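Local coordinates for uncharacterized protein C4B3.07 (Schizosaccharomyces pombe, PDB 3QTM), which is required for correct translation termination and directly inhibits Ofd1, probably thereby stabilising the transcription factor domain released from Sre1 for hypoxic gene expression, at residues 237-240 against 241-245; 272-275 against 276-279; 78-81 against 82-86; 26-29 against 30-33. All coordinates share one frame; numbering follows the deposited sequence.

Contact 1. Residues 237-240 against 241-245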
loop_
_atom_site.group_PDB
_atom_site.type_symbol
_atom_site.label_atom_id
_atom_site.label_comp_id
_atom_site.label_asym_id
_atom_site.label_seq_id
_atom_site.Cartn_x
_atom_site.Cartn_y
_atom_site.Cartn_z
ATOM N N GLU A 237 -10.062 3.334 -0.450
ATOM C CA GLU A 237 -10.031 2.534 -1.678
ATOM C C GLU A 237 -9.117 1.310 -1.549
ATOM O O GLU A 237 -9.441 0.226 -2.057
ATOM C CB GLU A 237 -9.592 3.378 -2.879
ATOM C CG GLU A 237 -10.542 4.512 -3.242
ATOM C CD GLU A 237 -11.636 4.078 -4.197
ATOM O OE1 GLU A 237 -12.049 2.898 -4.133
ATOM O OE2 GLU A 237 -12.080 4.912 -5.020
ATOM N N ALA A 238 -7.972 1.479 -0.888
ATOM C CA ALA A 238 -7.057 0.355 -0.688
ATOM C C ALA A 238 -7.668 -0.647 0.299
ATOM O O ALA A 238 -7.502 -1.859 0.165
ATOM C CB ALA A 238 -5.693 0.834 -0.190
ATOM N N VAL A 239 -8.366 -0.138 1.306
ATOM C CA VAL A 239 -9.070 -1.025 2.229
ATOM C C VAL A 239 -10.211 -1.768 1.515
ATOM O O VAL A 239 -10.335 -2.980 1.635
ATOM C CB VAL A 239 -9.601 -0.270 3.446
ATOM C CG1 VAL A 239 -10.487 -1.184 4.292
ATOM C CG2 VAL A 239 -8.433 0.283 4.252
ATOM N N LEU A 240 -11.026 -1.045 0.754
ATOM C CA LEU A 240 -12.075 -1.691 -0.021
ATOM C C LEU A 240 -11.504 -2.819 -0.901
ATOM O O LEU A 240 -12.060 -3.923 -0.952
ATOM C CB LEU A 240 -12.830 -0.669 -0.873
ATOM C CG LEU A 240 -13.906 -1.239 -1.802
ATOM C CD1 LEU A 240 -14.951 -2.000 -1.003
ATOM C CD2 LEU A 240 -14.554 -0.130 -2.607
ATOM N N ASN A 241 -10.387 -2.546 -1.574
ATOM C CA ASN A 241 -9.710 -3.555 -2.389
ATOM C C ASN A 241 -9.274 -4.805 -1.617
ATOM O O ASN A 241 -9.442 -5.932 -2.086
ATOM C CB ASN A 241 -8.492 -2.955 -3.087
ATOM C CG ASN A 241 -7.728 -3.988 -3.898
ATOM O OD1 ASN A 241 -8.259 -4.545 -4.857
ATOM N ND2 ASN A 241 -6.480 -4.254 -3.513
ATOM N N ASN A 242 -8.691 -4.616 -0.440
ATOM C CA ASN A 242 -8.313 -5.767 0.374
ATOM C C ASN A 242 -9.531 -6.591 0.823
ATOM O O ASN A 242 -9.500 -7.822 0.774
ATOM C CB ASN A 242 -7.429 -5.349 1.552
ATOM C CG ASN A 242 -5.982 -5.023 1.118
ATOM O OD1 ASN A 242 -5.167 -5.920 0.893
ATOM N ND2 ASN A 242 -5.670 -3.733 1.007
ATOM N N TYR A 243 -10.608 -5.923 1.234
ATOM C CA TYR A 243 -11.827 -6.649 1.605
ATOM C C TYR A 243 -12.388 -7.484 0.449
ATOM O O TYR A 243 -12.718 -8.657 0.625
ATOM C CB TYR A 243 -12.912 -5.712 2.130
ATOM C CG TYR A 243 -12.560 -5.059 3.441
ATOM C CD1 TYR A 243 -11.513 -5.538 4.213
ATOM C CD2 TYR A 243 -13.289 -3.973 3.919
ATOM C CE1 TYR A 243 -11.182 -4.946 5.418
ATOM C CE2 TYR A 243 -12.965 -3.376 5.127
ATOM C CZ TYR A 243 -11.911 -3.869 5.871
ATOM O OH TYR A 243 -11.586 -3.279 7.074
ATOM N N THR A 244 -12.502 -6.878 -0.728
ATOM C CA THR A 244 -13.119 -7.575 -1.842
ATOM C C THR A 244 -12.226 -8.711 -2.299
ATOM O O THR A 244 -12.705 -9.719 -2.800
ATOM C CB THR A 244 -13.424 -6.633 -3.019
ATOM O OG1 THR A 244 -12.214 -6.008 -3.453
ATOM C CG2 THR A 244 -14.419 -5.556 -2.588
ATOM N N THR A 245 -10.922 -8.558 -2.117
ATOM C CA THR A 245 -10.004 -9.619 -2.522
ATOM C C THR A 245 -10.108 -10.807 -1.579
ATOM O O THR A 245 -10.050 -11.958 -2.004
ATOM C CB THR A 245 -8.555 -9.136 -2.574
ATOM O OG1 THR A 245 -8.461 -8.047 -3.496
ATOM C CG2 THR A 245 -7.638 -10.267 -3.028
#

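Contact 2. Residues 272-275 against 276-279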
loop_
_atom_site.group_PDB
_atom_site.type_symbol
_atom_site.label_atom_id
_atom_site.label_comp_id
_atom_site.label_asym_id
_atom_site.label_seq_id
_atom_site.Cartn_x
_atom_site.Cartn_y
_atom_site.Cartn_z
ATOM N N LEU A 272 -17.685 -9.466 2.137
ATOM C CA LEU A 272 -18.496 -8.701 1.198
ATOM C C LEU A 272 -19.246 -7.590 1.923
ATOM O O LEU A 272 -19.319 -6.455 1.438
ATOM C CB LEU A 272 -19.460 -9.614 0.437
ATOM C CG LEU A 272 -18.771 -10.531 -0.578
ATOM C CD1 LEU A 272 -19.743 -11.541 -1.193
ATOM C CD2 LEU A 272 -18.083 -9.708 -1.654
ATOM N N ASN A 273 -19.773 -7.902 3.104
ATOM C CA ASN A 273 -20.452 -6.890 3.906
ATOM C C ASN A 273 -19.525 -5.824 4.500
ATOM O O ASN A 273 -19.923 -4.671 4.648
ATOM C CB ASN A 273 -21.301 -7.543 4.999
ATOM C CG ASN A 273 -22.673 -7.935 4.496
ATOM O OD1 ASN A 273 -23.355 -7.135 3.848
ATOM N ND2 ASN A 273 -23.078 -9.168 4.772
ATOM N N ASN A 274 -18.300 -6.214 4.856
ATOM C CA ASN A 274 -17.261 -5.245 5.206
ATOM C C ASN A 274 -17.010 -4.298 4.029
ATOM O O ASN A 274 -16.818 -3.091 4.204
ATOM C CB ASN A 274 -15.961 -5.963 5.566
ATOM C CG ASN A 274 -16.009 -6.612 6.939
ATOM O OD1 ASN A 274 -16.712 -6.143 7.838
ATOM N ND2 ASN A 274 -15.255 -7.694 7.108
ATOM N N SER A 275 -17.013 -4.866 2.830
ATOM C CA SER A 275 -16.802 -4.096 1.611
ATOM C C SER A 275 -17.917 -3.072 1.457
ATOM O O SER A 275 -17.666 -1.923 1.100
ATOM C CB SER A 275 -16.761 -5.027 0.400
ATOM O OG SER A 275 -15.675 -5.923 0.505
ATOM N N VAL A 276 -19.151 -3.491 1.747
ATOM C CA VAL A 276 -20.290 -2.580 1.669
ATOM C C VAL A 276 -20.105 -1.411 2.616
ATOM O O VAL A 276 -20.352 -0.256 2.254
ATOM C CB VAL A 276 -21.623 -3.291 1.985
ATOM C CG1 VAL A 276 -22.767 -2.272 2.044
ATOM C CG2 VAL A 276 -21.906 -4.356 0.940
ATOM N N ASP A 277 -19.661 -1.712 3.834
ATOM C CA ASP A 277 -19.483 -0.678 4.847
ATOM C C ASP A 277 -18.472 0.353 4.368
ATOM O O ASP A 277 -18.709 1.561 4.454
ATOM C CB ASP A 277 -19.034 -1.296 6.169
ATOM C CG ASP A 277 -20.091 -2.228 6.766
ATOM O OD1 ASP A 277 -21.287 -2.059 6.442
ATOM O OD2 ASP A 277 -19.729 -3.126 7.560
ATOM N N THR A 278 -17.356 -0.143 3.845
ATOM C CA THR A 278 -16.276 0.709 3.373
ATOM C C THR A 278 -16.667 1.469 2.101
ATOM O O THR A 278 -16.329 2.642 1.954
ATOM C CB THR A 278 -14.963 -0.096 3.179
ATOM O OG1 THR A 278 -14.502 -0.564 4.458
ATOM C CG2 THR A 278 -13.865 0.764 2.512
ATOM N N TRP A 279 -17.392 0.816 1.198
ATOM C CA TRP A 279 -17.927 1.528 0.027
ATOM C C TRP A 279 -18.788 2.725 0.454
ATOM O O TRP A 279 -18.715 3.791 -0.147
ATOM C CB TRP A 279 -18.730 0.603 -0.897
ATOM C CG TRP A 279 -19.283 1.345 -2.090
ATOM C CD1 TRP A 279 -18.691 1.498 -3.314
ATOM C CD2 TRP A 279 -20.522 2.065 -2.152
ATOM N NE1 TRP A 279 -19.493 2.259 -4.138
ATOM C CE2 TRP A 279 -20.620 2.621 -3.445
ATOM C CE3 TRP A 279 -21.560 2.289 -1.242
ATOM C CZ2 TRP A 279 -21.716 3.383 -3.847
ATOM C CZ3 TRP A 279 -22.643 3.046 -1.643
ATOM C CH2 TRP A 279 -22.717 3.579 -2.938
HETATM O O HOH W 1 -15.718 -1.742 6.943
#

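Contact 3. Residues 78-81 against 82-86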
loop_
_atom_site.group_PDB
_atom_site.type_symbol
_atom_site.label_atom_id
_atom_site.label_comp_id
_atom_site.label_asym_id
_atom_site.label_seq_id
_atom_site.Cartn_x
_atom_site.Cartn_y
_atom_site.Cartn_z
ATOM N N LEU A 78 15.469 5.303 -1.578
ATOM C CA LEU A 78 14.400 4.545 -2.193
ATOM C C LEU A 78 13.743 5.383 -3.274
ATOM O O LEU A 78 13.308 4.863 -4.307
ATOM C CB LEU A 78 13.353 4.140 -1.153
ATOM C CG LEU A 78 12.386 3.053 -1.635
ATOM C CD1 LEU A 78 13.198 1.865 -2.115
ATOM C CD2 LEU A 78 11.384 2.651 -0.534
ATOM N N ALA A 79 13.669 6.688 -3.027
ATOM C CA ALA A 79 12.943 7.575 -3.911
ATOM C C ALA A 79 13.713 7.714 -5.212
ATOM O O ALA A 79 13.113 7.910 -6.270
ATOM C CB ALA A 79 12.703 8.950 -3.256
ATOM N N VAL A 80 15.038 7.606 -5.133
ATOM C CA VAL A 80 15.866 7.660 -6.333
ATOM C C VAL A 80 15.489 6.462 -7.191
ATOM O O VAL A 80 15.313 6.596 -8.403
ATOM C CB VAL A 80 17.389 7.651 -6.028
ATOM C CG1 VAL A 80 18.213 7.476 -7.321
ATOM C CG2 VAL A 80 17.800 8.936 -5.312
ATOM N N SER A 81 15.317 5.302 -6.549
ATOM C CA SER A 81 14.883 4.109 -7.272
ATOM C C SER A 81 13.497 4.292 -7.905
ATOM O O SER A 81 13.283 3.888 -9.030
ATOM C CB SER A 81 14.934 2.844 -6.391
ATOM O OG SER A 81 13.889 2.816 -5.430
ATOM N N GLU A 82 12.570 4.917 -7.185
ATOM C CA GLU A 82 11.213 5.121 -7.693
ATOM C C GLU A 82 11.213 6.024 -8.930
ATOM O O GLU A 82 10.444 5.832 -9.860
ATOM C CB GLU A 82 10.338 5.755 -6.614
ATOM C CG GLU A 82 8.907 6.068 -7.071
ATOM C CD GLU A 82 8.072 6.726 -5.976
ATOM O OE1 GLU A 82 8.642 7.068 -4.920
ATOM O OE2 GLU A 82 6.851 6.907 -6.159
ATOM N N LEU A 83 12.093 7.011 -8.929
ATOM C CA LEU A 83 12.121 8.003 -9.979
ATOM C C LEU A 83 13.333 7.802 -10.855
ATOM O O LEU A 83 13.798 8.744 -11.509
ATOM C CB LEU A 83 12.184 9.383 -9.333
ATOM C CG LEU A 83 11.067 9.604 -8.317
ATOM C CD1 LEU A 83 11.180 10.958 -7.615
ATOM C CD2 LEU A 83 9.721 9.453 -9.015
ATOM N N PHE A 84 13.861 6.580 -10.851
ATOM C CA PHE A 84 15.144 6.292 -11.496
ATOM C C PHE A 84 15.204 6.646 -12.985
ATOM O O PHE A 84 16.266 6.965 -13.516
ATOM C CB PHE A 84 15.536 4.825 -11.307
ATOM C CG PHE A 84 16.979 4.549 -11.628
ATOM C CD1 PHE A 84 17.990 5.021 -10.798
ATOM C CD2 PHE A 84 17.329 3.850 -12.768
ATOM C CE1 PHE A 84 19.317 4.778 -11.089
ATOM C CE2 PHE A 84 18.667 3.608 -13.068
ATOM C CZ PHE A 84 19.660 4.072 -12.227
ATOM N N GLU A 85 14.062 6.582 -13.650
ATOM C CA GLU A 85 14.009 6.820 -15.082
ATOM C C GLU A 85 14.491 8.236 -15.408
ATOM O O GLU A 85 15.159 8.457 -16.412
ATOM C CB GLU A 85 12.588 6.595 -15.592
ATOM C CG GLU A 85 12.376 6.994 -17.042
ATOM C CD GLU A 85 10.898 7.015 -17.429
ATOM O OE1 GLU A 85 10.093 7.664 -16.710
ATOM O OE2 GLU A 85 10.544 6.386 -18.455
ATOM N N ILE A 86 14.155 9.187 -14.543
ATOM C CA ILE A 86 14.618 10.564 -14.678
ATOM C C ILE A 86 15.929 10.790 -13.933
ATOM O O ILE A 86 16.833 11.459 -14.444
ATOM C CB ILE A 86 13.564 11.563 -14.152
ATOM C CG1 ILE A 86 12.284 11.460 -14.983
ATOM C CG2 ILE A 86 14.102 13.002 -14.207
ATOM C CD1 ILE A 86 12.539 11.605 -16.466
#

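Contact 4. Residues 26-29 against 30-33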
loop_
_atom_site.group_PDB
_atom_site.type_symbol
_atom_site.label_atom_id
_atom_site.label_comp_id
_atom_site.label_asym_id
_atom_site.label_seq_id
_atom_site.Cartn_x
_atom_site.Cartn_y
_atom_site.Cartn_z
ATOM N N TYR A 26 12.989 15.826 2.229
ATOM C CA TYR A 26 12.336 14.631 1.711
ATOM C C TYR A 26 10.833 14.864 1.514
ATOM O O TYR A 26 10.270 14.475 0.495
ATOM C CB TYR A 26 12.557 13.417 2.625
ATOM C CG TYR A 26 11.824 12.197 2.104
ATOM C CD1 TYR A 26 12.290 11.497 0.995
ATOM C CD2 TYR A 26 10.638 11.784 2.680
ATOM C CE1 TYR A 26 11.601 10.389 0.496
ATOM C CE2 TYR A 26 9.948 10.699 2.194
ATOM C CZ TYR A 26 10.432 9.997 1.108
ATOM O OH TYR A 26 9.721 8.906 0.643
ATOM N N GLU A 27 10.194 15.495 2.500
ATOM C CA GLU A 27 8.751 15.719 2.479
ATOM C C GLU A 27 8.364 16.599 1.300
ATOM O O GLU A 27 7.398 16.328 0.594
ATOM C CB GLU A 27 8.287 16.335 3.801
ATOM C CG GLU A 27 8.283 15.321 4.964
ATOM C CD GLU A 27 8.432 15.973 6.337
ATOM O OE1 GLU A 27 8.461 17.216 6.403
ATOM O OE2 GLU A 27 8.515 15.242 7.349
HETATM N N MSE A 28 9.141 17.646 1.093
HETATM C CA MSE A 28 8.962 18.517 -0.052
HETATM C C MSE A 28 9.094 17.764 -1.368
HETATM O O MSE A 28 8.360 18.035 -2.317
HETATM C CB MSE A 28 10.003 19.627 -0.017
HETATM C CG MSE A 28 9.527 20.894 0.617
HETATM SE SE MSE A 28 10.715 22.346 0.060
HETATM C CE MSE A 28 12.039 22.129 1.470
ATOM N N SER A 29 10.052 16.843 -1.444
ATOM C CA SER A 29 10.201 16.038 -2.658
ATOM C C SER A 29 8.905 15.269 -2.934
ATOM O O SER A 29 8.522 15.090 -4.083
ATOM C CB SER A 29 11.400 15.090 -2.564
ATOM O OG SER A 29 11.033 13.874 -1.940
ATOM N N ARG A 30 8.218 14.838 -1.879
ATOM C CA ARG A 30 6.964 14.107 -2.054
ATOM C C ARG A 30 5.814 15.031 -2.488
ATOM O O ARG A 30 4.935 14.609 -3.237
ATOM C CB ARG A 30 6.583 13.311 -0.791
ATOM C CG ARG A 30 7.695 12.392 -0.245
ATOM C CD ARG A 30 8.307 11.509 -1.339
ATOM N NE ARG A 30 7.422 10.405 -1.723
ATOM C CZ ARG A 30 7.706 9.515 -2.675
ATOM N NH1 ARG A 30 8.856 9.594 -3.359
ATOM N NH2 ARG A 30 6.844 8.541 -2.943
ATOM N N GLU A 31 5.818 16.282 -2.020
ATOM C CA GLU A 31 4.827 17.270 -2.464
ATOM C C GLU A 31 5.007 17.591 -3.946
ATOM O O GLU A 31 4.031 17.708 -4.691
ATOM C CB GLU A 31 4.946 18.566 -1.647
ATOM C CG GLU A 31 4.627 18.401 -0.170
ATOM C CD GLU A 31 5.087 19.590 0.671
ATOM O OE1 GLU A 31 5.522 20.616 0.087
ATOM O OE2 GLU A 31 5.020 19.490 1.918
ATOM N N LYS A 32 6.260 17.747 -4.359
ATOM C CA LYS A 32 6.582 17.967 -5.766
ATOM C C LYS A 32 6.149 16.786 -6.638
ATOM O O LYS A 32 5.603 16.971 -7.732
ATOM C CB LYS A 32 8.077 18.219 -5.946
ATOM C CG LYS A 32 8.544 19.568 -5.407
ATOM C CD LYS A 32 7.916 20.711 -6.184
ATOM C CE LYS A 32 8.103 22.030 -5.455
ATOM N NZ LYS A 32 7.652 23.177 -6.278
ATOM N N LEU A 33 6.399 15.575 -6.152
ATOM C CA LEU A 33 5.992 14.389 -6.880
ATOM C C LEU A 33 4.479 14.431 -7.102
ATOM O O LEU A 33 3.992 14.212 -8.217
ATOM C CB LEU A 33 6.392 13.129 -6.118
ATOM C CG LEU A 33 6.047 11.812 -6.818
ATOM C CD1 LEU A 33 6.633 11.811 -8.217
ATOM C CD2 LEU A 33 6.557 10.614 -6.015
HETATM O O HOH W 2 10.508 11.933 -3.973
#

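Contact 1. Residues 237-240 against 241-245
V239 lays its CG1 methyl over one face of the Y243 ring, one helical turn further on, in a CH-pi contact: CG1 is 3.7 Å from the ring centroid and 28° off the ring normal. The offset is toward the phenol end, since V239 CG1 is 3.4 Å from both CE2 and CZ of Y243. The two side chains run side by side in the same direction. Y243 has CG anti to its carbonyl carbon (chi1 -67°), which swings the ring back along the helix toward the methyl that V239 offers.

N242 turns back as well. Its ND2 donates to A238 O at 2.8 Å, while its own backbone N reaches the same oxygen at 3.1 Å from the opposite face of the carbonyl plane. The side-chain bond is bent, 137° at the hydrogen, with ND2 standing above that plane. A238 O is thus gripped twice, and the second bond fixes the rotation of the amide, whose OD1 is hydrogen-bonded to S192. N241 O is shared likewise by the backbone N and OG1 of T245, OG1 lying 2.7 Å away.

The stretch belongs to helix 229-254 of an all-helical chain. A238 and V239 pack on W218 of helix 213-220, A238 also meets Y189 of helix 188-197, and L240, Y243 and T244 press against helix 262-285.

Contact 2. Residues 272-275 against 276-279
V276 rests its CG2 against L272 O at 3.4 Å, one turn along helix 262-285, a helix of the TPR-like C-terminal region of Nro1. The backbone bonds come first. All four are of the i to i+4 alpha-helical kind: V276 N to L272 O, D277 N to N273 O, T278 N to N274 O and W279 N to S275 O. Four such bonds in succession show that the helix runs through this stretch without a break. The last is the shortest, with W279 N 2.8 Å from S275 O and 164° at the hydrogen.

Packing across the two segments is of side chain on backbone. The CG2 branch of V276 lies anti to the carbonyl carbon and beside the backbone N, and is thereby directed back along the helix onto the carbonyls of the preceding turn; its CB is also 3.4 Å from N273 O. Outside this turn, V276 packs on I298 and L272 on L302, both of helix 292-305, while S275 and T278 meet Y243 of helix 229-254.

Among the polar side chains, D277 brings its carboxylate back to the preceding turn, OD1 lying 3.4 Å and OD2 3.3 Å from N273 O. Acceptors face an acceptor there, so this is proximity and not a bond. S275 OG bonds to W271 O, and the indole NE1 of W279 to R291 O, while the W279 ring stacks on Y283. A water bridges N274 O and T278 OG1: it donates to N274 O at 3.2 Å and is hydrogen-bonded to T278 OG1 at 3.0 Å.

Contact 3. Residues 78-81 against 82-86
V80 and F84 meet loosely where helix 67-82 gives way to the short helix 84-87: V80 CG1 stands 4.3 Å from F84 CD1, and the ring turns its edge to V80, whose carbonyl oxygen lies near the ring plane 3.9 Å from CD1. With CG anti to the backbone N (chi1 -165°), the phenyl group leads off from the preceding turn, consistent with that 4.3 Å nearest approach of the two side chains.

L83 takes a different first torsion. Its CG lies beside the backbone N and packs against the last turn, 3.4 Å from A79 O. E82, by contrast, is drawn out straight, and its carboxylate is used by two arginines: OE2 makes a salt bridge with R186 and OE1 one with R30.

The backbone changes character here as well. E82 N bonds to L78 O at 3.0 Å and L83 N to A79 O, the regular i to i+4 pattern. F84 N then makes a weak bond to S81 O, 3.3 Å away, an i to i+3 step. L83, at phi -108° and psi 23°, is both the first residue to leave helical angles and the N-cap position of the next helix, so L83 alone separates the two helices.

Around this junction, V80 packs on V45 and I49 of helix 38-58, S81 on Y100 and I101 of helix 97-110, L78 on helix 119-142, and E82 and L83 on L33 of helix 15-34.

Contact 4. Residues 26-29 against 30-33
Y26 O receives R30 N at 3.2 Å, and the i to i+4 series continues through E31, K32 and L33, with K32 N to M28 O the straightest at 168°. S29 adds a side-chain bond to that first carbonyl: its OG donates to Y26 O at 2.6 Å, leaving the oxygen with two donors. The OG lies between the backbone N and the carbonyl carbon (chi1 87°), which turns it back toward the preceding turn.

R30 carries most of the side-chain contact. Its CG sits over one face of the Y26 ring in a CH-pi contact, 4.1 Å from the centroid. The chain bends at chi2 and chi3, carrying CD past the phenol end of the ring, 3.6 Å from Y26 OH. Ring and guanidinium planes are then only 6° apart, though they are offset: it is the hydroxyl of Y26 that lies over one guanidinium face, near its rim, while L33 CD2 lies over the opposite face.

This stretch is part of helix 15-34 in the TPR-clan N-terminal region, where S29 packs on L44 and V45 of helix 38-58 and R30 meets A79 of helix 67-82. The guanidinium, confined between Y26 OH and L33, makes a salt bridge with D183 through NH2. This acidic partner, together with E82, would probably offset the nearby charge of R186. A water bridges S29 OG and R30 NH1, donating to the first and accepting from the second, at 2.9 Å from each.

The four contacts form two pairs at different places along the chain. Contacts 1 and 2, on the consecutive helices 229-254 and 262-285, have centres 9 Å apart and touch directly, Y243 CB lying 3.2 Å from S275 OG. Contacts 3 and 4 are 13 Å apart between centres and are joined through E82 OE1 and R30 NH1, 3.0 Å apart, with L83 CD2 and L33 CD1 meeting at 4.0 Å. The pairs do not touch: at nearest atoms, contact 1 is about 15 Å from contacts 3 and 4, and contact 2 about 23 Å, on the opposite side of the chain's centre from them. A bound 1,2-ethanediol, probably from the crystallisation liquor, lies about 4 Å from the E27 side chain of contact 4.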